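Local coordinates for OBCA, Oxalate Biosynthetic Component A (Burkholderia glumae, PDB 4NNB), which is an oxalate biosynthetic component that joins an N-terminal domain to a TIM-barrel domain, modelled with magnesium and an oxaloacetate ion, at residues L20-I28 against W150-Y158; F115-L123 against L174-W183. All blocks are in the same frame, centred on the assembly; numbering follows the deposited sequence.

Contact 1 (L20-I28 against W150-Y158); sequences LDPFEATFI and WEHERQHHY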
loop_
_atom_site.group_PDB
_atom_site.type_symbol
_atom_site.label_atom_id
_atom_site.label_comp_id
_atom_site.label_asym_id
_atom_site.label_seq_id
_atom_site.Cartn_x
_atom_site.Cartn_y
_atom_site.Cartn_z
ATOM N N LEU A 20 -11.752 2.729 2.067
ATOM C CA LEU A 20 -13.114 2.217 2.180
ATOM C C LEU A 20 -13.767 2.859 3.388
ATOM O O LEU A 20 -13.216 2.815 4.491
ATOM C CB LEU A 20 -13.112 0.694 2.338
ATOM C CG LEU A 20 -14.469 0.104 2.720
ATOM C CD1 LEU A 20 -15.463 0.299 1.584
ATOM C CD2 LEU A 20 -14.342 -1.363 3.092
ATOM N N ASP A 21 -14.915 3.496 3.185
ATOM C CA ASP A 21 -15.674 4.038 4.308
ATOM C C ASP A 21 -16.398 2.873 4.991
ATOM O O ASP A 21 -17.313 2.300 4.409
ATOM C CB ASP A 21 -16.692 5.063 3.794
ATOM C CG ASP A 21 -17.414 5.784 4.915
ATOM O OD1 ASP A 21 -18.044 6.818 4.626
ATOM O OD2 ASP A 21 -17.356 5.334 6.083
ATOM N N PRO A 22 -15.990 2.512 6.220
ATOM C CA PRO A 22 -16.623 1.364 6.882
ATOM C C PRO A 22 -18.011 1.674 7.432
ATOM O O PRO A 22 -18.677 0.761 7.930
ATOM C CB PRO A 22 -15.682 1.081 8.059
ATOM C CG PRO A 22 -15.114 2.411 8.391
ATOM C CD PRO A 22 -14.947 3.118 7.067
ATOM N N PHE A 23 -18.431 2.933 7.370
ATOM C CA PHE A 23 -19.766 3.296 7.824
ATOM C C PHE A 23 -20.778 3.312 6.681
ATOM O O PHE A 23 -21.948 3.601 6.902
ATOM C CB PHE A 23 -19.752 4.650 8.532
ATOM C CG PHE A 23 -18.802 4.712 9.689
ATOM C CD1 PHE A 23 -19.068 4.020 10.864
ATOM C CD2 PHE A 23 -17.639 5.461 9.603
ATOM C CE1 PHE A 23 -18.186 4.083 11.937
ATOM C CE2 PHE A 23 -16.746 5.524 10.665
ATOM C CZ PHE A 23 -17.019 4.839 11.831
ATOM N N GLU A 24 -20.327 3.008 5.467
ATOM C CA GLU A 24 -21.234 2.936 4.323
ATOM C C GLU A 24 -21.692 1.509 4.113
ATOM O O GLU A 24 -21.022 0.567 4.543
ATOM C CB GLU A 24 -20.590 3.485 3.030
ATOM C CG GLU A 24 -20.579 5.022 2.961
ATOM C CD GLU A 24 -20.449 5.599 1.538
ATOM O OE1 GLU A 24 -20.130 4.861 0.577
ATOM O OE2 GLU A 24 -20.680 6.820 1.393
ATOM N N ALA A 25 -22.839 1.353 3.452
ATOM C CA ALA A 25 -23.374 0.035 3.134
ATOM C C ALA A 25 -22.355 -0.796 2.369
ATOM O O ALA A 25 -21.594 -0.266 1.560
ATOM C CB ALA A 25 -24.646 0.166 2.330
ATOM N N THR A 26 -22.356 -2.103 2.609
ATOM C CA THR A 26 -21.404 -2.986 1.949
ATOM C C THR A 26 -22.106 -4.028 1.101
ATOM O O THR A 26 -21.460 -4.864 0.467
ATOM C CB THR A 26 -20.477 -3.683 2.962
ATOM O OG1 THR A 26 -21.269 -4.411 3.917
ATOM C CG2 THR A 26 -19.618 -2.651 3.689
ATOM N N PHE A 27 -23.432 -3.968 1.080
ATOM C CA PHE A 27 -24.227 -4.882 0.267
ATOM C C PHE A 27 -25.459 -4.158 -0.264
ATOM O O PHE A 27 -26.153 -3.449 0.477
ATOM C CB PHE A 27 -24.639 -6.112 1.082
ATOM C CG PHE A 27 -25.569 -7.058 0.354
ATOM C CD1 PHE A 27 -25.112 -7.832 -0.705
ATOM C CD2 PHE A 27 -26.894 -7.186 0.749
ATOM C CE1 PHE A 27 -25.962 -8.706 -1.371
ATOM C CE2 PHE A 27 -27.753 -8.060 0.087
ATOM C CZ PHE A 27 -27.287 -8.821 -0.971
ATOM N N ILE A 28 -25.703 -4.314 -1.559
ATOM C CA ILE A 28 -26.872 -3.733 -2.202
ATOM C C ILE A 28 -27.652 -4.862 -2.837
ATOM O O ILE A 28 -27.206 -5.452 -3.817
ATOM C CB ILE A 28 -26.475 -2.716 -3.295
ATOM C CG1 ILE A 28 -25.621 -1.598 -2.694
ATOM C CG2 ILE A 28 -27.712 -2.147 -3.968
ATOM C CD1 ILE A 28 -24.974 -0.676 -3.714
ATOM N N TRP A 150 -16.608 -4.497 17.126
ATOM C CA TRP A 150 -17.027 -3.300 16.399
ATOM C C TRP A 150 -17.422 -2.260 17.434
ATOM O O TRP A 150 -18.347 -2.479 18.206
ATOM C CB TRP A 150 -18.191 -3.619 15.467
ATOM C CG TRP A 150 -18.822 -2.436 14.774
ATOM C CD1 TRP A 150 -20.092 -1.965 14.950
ATOM C CD2 TRP A 150 -18.219 -1.599 13.772
ATOM N NE1 TRP A 150 -20.315 -0.890 14.123
ATOM C CE2 TRP A 150 -19.186 -0.644 13.393
ATOM C CE3 TRP A 150 -16.962 -1.561 13.169
ATOM C CZ2 TRP A 150 -18.927 0.343 12.430
ATOM C CZ3 TRP A 150 -16.706 -0.581 12.216
ATOM C CH2 TRP A 150 -17.687 0.351 11.850
ATOM N N GLU A 151 -16.699 -1.145 17.472
ATOM C CA GLU A 151 -16.889 -0.163 18.534
ATOM C C GLU A 151 -17.692 1.052 18.089
ATOM O O GLU A 151 -17.345 2.189 18.411
ATOM C CB GLU A 151 -15.539 0.268 19.100
ATOM C CG GLU A 151 -14.716 -0.901 19.636
ATOM C CD GLU A 151 -13.476 -0.453 20.383
ATOM O OE1 GLU A 151 -12.754 0.430 19.876
ATOM O OE2 GLU A 151 -13.223 -0.986 21.482
ATOM N N HIS A 152 -18.761 0.806 17.342
ATOM C CA HIS A 152 -19.654 1.875 16.917
ATOM C C HIS A 152 -21.108 1.420 16.953
ATOM O O HIS A 152 -21.404 0.221 17.001
ATOM C CB HIS A 152 -19.299 2.359 15.506
ATOM C CG HIS A 152 -17.836 2.624 15.301
ATOM N ND1 HIS A 152 -17.237 3.812 15.655
ATOM C CD2 HIS A 152 -16.859 1.851 14.768
ATOM C CE1 HIS A 152 -15.949 3.762 15.347
ATOM N NE2 HIS A 152 -15.697 2.585 14.810
ATOM N N GLU A 153 -22.012 2.391 16.916
ATOM C CA GLU A 153 -23.445 2.122 16.973
ATOM C C GLU A 153 -23.965 1.516 15.671
ATOM O O GLU A 153 -24.374 0.355 15.643
ATOM C CB GLU A 153 -24.211 3.404 17.304
ATOM C CG GLU A 153 -23.317 4.604 17.627
ATOM C CD GLU A 153 -22.685 5.229 16.391
ATOM O OE1 GLU A 153 -23.354 5.277 15.335
ATOM O OE2 GLU A 153 -21.515 5.668 16.483
ATOM N N ARG A 154 -23.919 2.294 14.593
ATOM C CA ARG A 154 -24.416 1.851 13.289
ATOM C C ARG A 154 -23.392 1.031 12.504
ATOM O O ARG A 154 -22.190 1.150 12.731
ATOM C CB ARG A 154 -24.822 3.064 12.449
ATOM C CG ARG A 154 -25.627 4.113 13.204
ATOM C CD ARG A 154 -25.880 5.339 12.329
ATOM N NE ARG A 154 -26.642 6.366 13.031
ATOM C CZ ARG A 154 -27.967 6.463 12.995
ATOM N NH1 ARG A 154 -28.678 5.593 12.286
ATOM N NH2 ARG A 154 -28.581 7.428 13.665
ATOM N N GLN A 155 -23.882 0.214 11.573
ATOM C CA GLN A 155 -23.030 -0.552 10.664
ATOM C C GLN A 155 -23.886 -1.276 9.635
ATOM O O GLN A 155 -25.073 -1.535 9.854
ATOM C CB GLN A 155 -22.184 -1.591 11.422
ATOM C CG GLN A 155 -22.982 -2.812 11.855
ATOM C CD GLN A 155 -22.281 -3.658 12.897
ATOM O OE1 GLN A 155 -22.766 -3.804 14.020
ATOM N NE2 GLN A 155 -21.145 -4.235 12.526
ATOM N N HIS A 156 -23.264 -1.615 8.514
ATOM C CA HIS A 156 -23.915 -2.369 7.472
ATOM C C HIS A 156 -22.841 -3.254 6.869
ATOM O O HIS A 156 -22.248 -2.918 5.837
ATOM C CB HIS A 156 -24.486 -1.415 6.424
ATOM C CG HIS A 156 -25.445 -2.064 5.482
ATOM N ND1 HIS A 156 -25.041 -2.707 4.335
ATOM C CD2 HIS A 156 -26.794 -2.176 5.529
ATOM C CE1 HIS A 156 -26.104 -3.190 3.709
ATOM N NE2 HIS A 156 -27.175 -2.885 4.416
ATOM N N HIS A 157 -22.586 -4.381 7.526
ATOM C CA HIS A 157 -21.438 -5.218 7.197
ATOM C C HIS A 157 -21.846 -6.596 6.689
ATOM O O HIS A 157 -22.552 -7.342 7.380
ATOM C CB HIS A 157 -20.495 -5.324 8.402
ATOM C CG HIS A 157 -19.839 -4.026 8.761
ATOM N ND1 HIS A 157 -19.291 -3.784 10.001
ATOM C CD2 HIS A 157 -19.639 -2.902 8.032
ATOM C CE1 HIS A 157 -18.787 -2.562 10.025
ATOM N NE2 HIS A 157 -18.985 -2.006 8.844
ATOM N N TYR A 158 -21.375 -6.921 5.484
ATOM C CA TYR A 158 -21.805 -8.112 4.751
ATOM C C TYR A 158 -20.675 -9.124 4.505
ATOM O O TYR A 158 -19.555 -8.755 4.155
ATOM C CB TYR A 158 -22.426 -7.667 3.418
ATOM C CG TYR A 158 -22.793 -8.771 2.443
ATOM C CD1 TYR A 158 -21.878 -9.233 1.507
ATOM C CD2 TYR A 158 -24.065 -9.324 2.441
ATOM C CE1 TYR A 158 -22.215 -10.226 0.606
ATOM C CE2 TYR A 158 -24.416 -10.321 1.548
ATOM C CZ TYR A 158 -23.490 -10.767 0.633
ATOM O OH TYR A 158 -23.841 -11.757 -0.259
HETATM O O HOH W 1 -21.177 0.038 7.536
#

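Contact 2 (F115-L123 against L174-W183); sequences FPKPWLAAL and LLKNMEEAGW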
loop_
_atom_site.group_PDB
_atom_site.type_symbol
_atom_site.label_atom_id
_atom_site.label_comp_id
_atom_site.label_asym_id
_atom_site.label_seq_id
_atom_site.Cartn_x
_atom_site.Cartn_y
_atom_site.Cartn_z
ATOM N N PHE A 115 -16.903 -10.766 17.920
ATOM C CA PHE A 115 -16.562 -12.057 17.366
ATOM C C PHE A 115 -15.517 -12.636 18.293
ATOM O O PHE A 115 -14.319 -12.410 18.100
ATOM C CB PHE A 115 -16.000 -11.898 15.965
ATOM C CG PHE A 115 -16.590 -12.838 14.968
ATOM C CD1 PHE A 115 -17.671 -12.452 14.195
ATOM C CD2 PHE A 115 -16.056 -14.098 14.788
ATOM C CE1 PHE A 115 -18.222 -13.317 13.270
ATOM C CE2 PHE A 115 -16.597 -14.971 13.854
ATOM C CZ PHE A 115 -17.685 -14.577 13.097
ATOM N N PRO A 116 -15.978 -13.359 19.324
ATOM C CA PRO A 116 -15.106 -13.898 20.368
ATOM C C PRO A 116 -14.022 -14.774 19.777
ATOM O O PRO A 116 -14.252 -15.472 18.795
ATOM C CB PRO A 116 -16.057 -14.746 21.218
ATOM C CG PRO A 116 -17.412 -14.163 20.980
ATOM C CD PRO A 116 -17.395 -13.708 19.545
ATOM N N LYS A 117 -12.847 -14.731 20.387
ATOM C CA LYS A 117 -11.731 -15.567 19.957
ATOM C C LYS A 117 -12.058 -17.065 19.784
ATOM O O LYS A 117 -11.655 -17.662 18.780
ATOM C CB LYS A 117 -10.535 -15.375 20.894
ATOM C CG LYS A 117 -9.330 -16.250 20.553
ATOM C CD LYS A 117 -8.119 -15.795 21.360
ATOM C CE LYS A 117 -6.898 -16.650 21.082
ATOM N NZ LYS A 117 -5.640 -15.865 21.299
ATOM N N PRO A 118 -12.785 -17.677 20.745
ATOM C CA PRO A 118 -13.108 -19.100 20.538
ATOM C C PRO A 118 -13.933 -19.386 19.275
ATOM O O PRO A 118 -13.849 -20.505 18.757
ATOM C CB PRO A 118 -13.914 -19.476 21.791
ATOM C CG PRO A 118 -13.540 -18.456 22.822
ATOM C CD PRO A 118 -13.277 -17.184 22.046
ATOM N N TRP A 119 -14.706 -18.423 18.781
ATOM C CA TRP A 119 -15.440 -18.651 17.539
ATOM C C TRP A 119 -14.485 -18.818 16.372
ATOM O O TRP A 119 -14.644 -19.717 15.544
ATOM C CB TRP A 119 -16.385 -17.498 17.225
ATOM C CG TRP A 119 -17.554 -17.399 18.124
ATOM C CD1 TRP A 119 -17.751 -18.070 19.302
ATOM C CD2 TRP A 119 -18.701 -16.573 17.934
ATOM N NE1 TRP A 119 -18.950 -17.703 19.852
ATOM C CE2 TRP A 119 -19.551 -16.784 19.035
ATOM C CE3 TRP A 119 -19.086 -15.663 16.945
ATOM C CZ2 TRP A 119 -20.768 -16.123 19.170
ATOM C CZ3 TRP A 119 -20.293 -15.013 17.081
ATOM C CH2 TRP A 119 -21.124 -15.248 18.183
ATOM N N LEU A 120 -13.486 -17.942 16.312
ATOM C CA LEU A 120 -12.535 -17.948 15.212
ATOM C C LEU A 120 -11.576 -19.114 15.374
ATOM O O LEU A 120 -11.052 -19.642 14.395
ATOM C CB LEU A 120 -11.749 -16.629 15.185
ATOM C CG LEU A 120 -12.512 -15.371 14.755
ATOM C CD1 LEU A 120 -11.772 -14.104 15.192
ATOM C CD2 LEU A 120 -12.682 -15.371 13.260
ATOM N N ALA A 121 -11.348 -19.508 16.619
ATOM C CA ALA A 121 -10.394 -20.579 16.907
ATOM C C ALA A 121 -10.962 -21.934 16.504
ATOM O O ALA A 121 -10.227 -22.912 16.384
ATOM C CB ALA A 121 -10.002 -20.569 18.381
ATOM N N ALA A 122 -12.275 -21.971 16.293
ATOM C CA ALA A 122 -12.978 -23.166 15.849
ATOM C C ALA A 122 -12.732 -23.457 14.368
ATOM O O ALA A 122 -13.189 -24.475 13.842
ATOM C CB ALA A 122 -14.472 -23.018 16.119
ATOM N N LEU A 123 -12.006 -22.564 13.696
ATOM C CA LEU A 123 -11.827 -22.685 12.261
ATOM C C LEU A 123 -10.382 -22.955 11.883
ATOM O O LEU A 123 -9.469 -22.766 12.686
ATOM C CB LEU A 123 -12.303 -21.406 11.568
ATOM C CG LEU A 123 -13.672 -20.923 12.033
ATOM C CD1 LEU A 123 -13.980 -19.545 11.473
ATOM C CD2 LEU A 123 -14.725 -21.922 11.590
ATOM N N LEU A 174 -20.968 -22.234 14.479
ATOM C CA LEU A 174 -20.537 -20.837 14.388
ATOM C C LEU A 174 -21.570 -20.043 13.591
ATOM O O LEU A 174 -21.953 -18.936 13.982
ATOM C CB LEU A 174 -19.140 -20.712 13.757
ATOM C CG LEU A 174 -18.714 -19.259 13.491
ATOM C CD1 LEU A 174 -18.837 -18.425 14.761
ATOM C CD2 LEU A 174 -17.299 -19.191 12.924
ATOM N N LEU A 175 -22.031 -20.612 12.479
ATOM C CA LEU A 175 -23.047 -19.940 11.668
ATOM C C LEU A 175 -24.285 -19.659 12.514
ATOM O O LEU A 175 -24.835 -18.548 12.483
ATOM C CB LEU A 175 -23.386 -20.754 10.415
ATOM C CG LEU A 175 -24.316 -20.088 9.387
ATOM C CD1 LEU A 175 -23.968 -18.610 9.176
ATOM C CD2 LEU A 175 -24.294 -20.839 8.048
ATOM N N LYS A 176 -24.697 -20.649 13.307
ATOM C CA LYS A 176 -25.815 -20.452 14.219
ATOM C C LYS A 176 -25.541 -19.354 15.257
ATOM O O LYS A 176 -26.396 -18.501 15.486
ATOM C CB LYS A 176 -26.225 -21.773 14.896
ATOM C CG LYS A 176 -26.998 -22.729 13.962
ATOM C CD LYS A 176 -28.313 -22.083 13.501
ATOM C CE LYS A 176 -29.185 -23.036 12.681
ATOM N NZ LYS A 176 -30.628 -22.606 12.715
ATOM N N ASN A 177 -24.367 -19.381 15.889
ATOM C CA ASN A 177 -23.993 -18.314 16.821
ATOM C C ASN A 177 -24.057 -16.936 16.152
ATOM O O ASN A 177 -24.475 -15.943 16.759
ATOM C CB ASN A 177 -22.572 -18.515 17.351
ATOM C CG ASN A 177 -22.440 -19.730 18.260
ATOM O OD1 ASN A 177 -23.434 -20.337 18.664
ATOM N ND2 ASN A 177 -21.198 -20.085 18.587
ATOM N N MET A 178 -23.625 -16.885 14.899
ATOM C CA MET A 178 -23.636 -15.633 14.149
ATOM C C MET A 178 -25.067 -15.157 13.902
ATOM O O MET A 178 -25.389 -13.974 14.073
ATOM C CB MET A 178 -22.889 -15.811 12.822
ATOM C CG MET A 178 -21.364 -15.881 12.980
ATOM S SD MET A 178 -20.536 -16.376 11.456
ATOM C CE MET A 178 -21.004 -15.040 10.351
ATOM N N GLU A 179 -25.931 -16.080 13.495
ATOM C CA GLU A 179 -27.316 -15.711 13.232
ATOM C C GLU A 179 -28.009 -15.246 14.507
ATOM O O GLU A 179 -28.801 -14.307 14.475
ATOM C CB GLU A 179 -28.051 -16.849 12.518
ATOM C CG GLU A 179 -27.545 -17.010 11.092
ATOM C CD GLU A 179 -27.906 -18.336 10.462
ATOM O OE1 GLU A 179 -28.373 -19.242 11.183
ATOM O OE2 GLU A 179 -27.706 -18.473 9.239
ATOM N N GLU A 180 -27.682 -15.863 15.639
ATOM C CA GLU A 180 -28.249 -15.416 16.913
ATOM C C GLU A 180 -27.720 -14.029 17.267
ATOM O O GLU A 180 -28.387 -13.244 17.947
ATOM C CB GLU A 180 -27.922 -16.399 18.038
ATOM C CG GLU A 180 -28.593 -16.037 19.355
ATOM C CD GLU A 180 -28.004 -16.765 20.552
ATOM O OE1 GLU A 180 -27.309 -17.786 20.354
ATOM O OE2 GLU A 180 -28.233 -16.312 21.695
ATOM N N ALA A 181 -26.512 -13.726 16.798
ATOM C CA ALA A 181 -25.909 -12.419 17.042
ATOM C C ALA A 181 -26.465 -11.354 16.093
ATOM O O ALA A 181 -26.159 -10.169 16.232
ATOM C CB ALA A 181 -24.387 -12.501 16.931
ATOM N N GLY A 182 -27.268 -11.768 15.118
ATOM C CA GLY A 182 -27.919 -10.806 14.244
ATOM C C GLY A 182 -27.505 -10.852 12.790
ATOM O O GLY A 182 -28.020 -10.077 11.978
ATOM N N TRP A 183 -26.580 -11.741 12.442
ATOM C CA TRP A 183 -26.219 -11.901 11.037
ATOM C C TRP A 183 -27.404 -12.515 10.290
ATOM O O TRP A 183 -27.856 -13.614 10.623
ATOM C CB TRP A 183 -24.957 -12.757 10.875
ATOM C CG TRP A 183 -23.713 -12.074 11.388
ATOM C CD1 TRP A 183 -23.218 -12.104 12.660
ATOM C CD2 TRP A 183 -22.810 -11.259 10.626
ATOM N NE1 TRP A 183 -22.063 -11.358 12.733
ATOM C CE2 TRP A 183 -21.796 -10.828 11.497
ATOM C CE3 TRP A 183 -22.767 -10.854 9.289
ATOM C CZ2 TRP A 183 -20.747 -9.999 11.071
ATOM C CZ3 TRP A 183 -21.730 -10.030 8.869
ATOM C CH2 TRP A 183 -20.737 -9.616 9.753
#

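Contact 1 (L20-I28 against W150-Y158)
F27 and Y158 both carry CG anti to the backbone N (chi1 175° and 173°), which lays their rings in an offset stack, planes nearly parallel and centroids 4.2 Å apart. The contact joins a loop, with a type I beta turn from D21 to E24 and an Asx turn in which D21 OD2 accepts from F23 N, to edge strand 155-159 of a three-stranded antiparallel sheet in the N-terminal part of the protein; 27-29 is an edge strand of a second such sheet. T26 ties the segments together: its OG1 gives a 2.6 Å hydrogen bond to H156 O and accepts a weak one from Y158 N, while T26 N donates to H156 ND1, tilted from the imidazole plane. The methyl CB of A25 lies over the H156 ring face as a CH-pi contact. F27 O is buried without a partner. Farther along, the F23 edge points into the H152 ring face, centroids 4.9 Å apart, and W150 completes the aromatic cluster. H157 is held from both nitrogens, ND1 accepting from W140 NE1. A water bridges P22 O, E24 O and H156 N. H157 NE2 also donates to P22 O, in the carbonyl plane, at 2.9 Å and 164°.

Contact 2 (F115-L123 against L174-W183)
W119 lays one face of its indole over N177, whose CB sits 3.8 Å from the centroid of the six-membered ring, a CH-pi contact. On the opposite indole face lies P116 CD, over the ring centre, so the tryptophan is sandwiched between the N-cap residue of its own helix and a residue of helix 172-180. The N177 amide is turned 35° from the indole plane, with ND2 near NE1. Having CG anti to the carbonyl carbon (chi1 -70°), W119 reaches toward helix 172-180, and the rim atom CH2 meets A181 CB at the ring edge.

L174 divides its two methyls between two partners. CD1 comes within 3.5 Å of W119 CE3, approaching the ring obliquely, and CD2 packs 3.6 Å from L123 CD1, the two leucine side chains crossing at about a right angle. Next to them F115 presents its ring edge to the sulfur of M178, with CZ and SD 3.7 Å apart: a Met-aromatic contact in which the sulfur lies near the ring plane. M178 bends at chi3, which turns CE back over a face of the W183 indole. F115 in turn has W119 CE3 over the centre of one face, 3.9 Å above it.

The short segments 117-121 and 174-180 run roughly antiparallel, 145° between their N-to-C directions, with axes 11.0 Å apart, a separation spanned by large side chains. A Schellman motif, with G182 at positive phi, follows the second helix and leads the chain to W183. Helix 125-137 borders F115 and L123, helix 161-170 touches L123 and L174, and strand 62-66 packs against W183.

Both contacts are largely buried locally, yet both lie well away from the centre of the chain, on the same side of it. Contact 1 is the polar one: histidine, threonine and a water bind several backbone groups where a loop meets an edge strand, with aromatic pairs at its ends. Contact 2 brings helices together through apolar, aromatic and sulfur contacts. Each has a surface rim: F23 and H152 in contact 1, W119, N177 and A181 in contact 2. Strand 62-66 serves both, pairing with 155-159 and packing against W183. The two contacts touch directly, H157 O lying 3.2 Å from W183 CZ3, and W140 packs against H157 and W150 of contact 1 and W183 of contact 2.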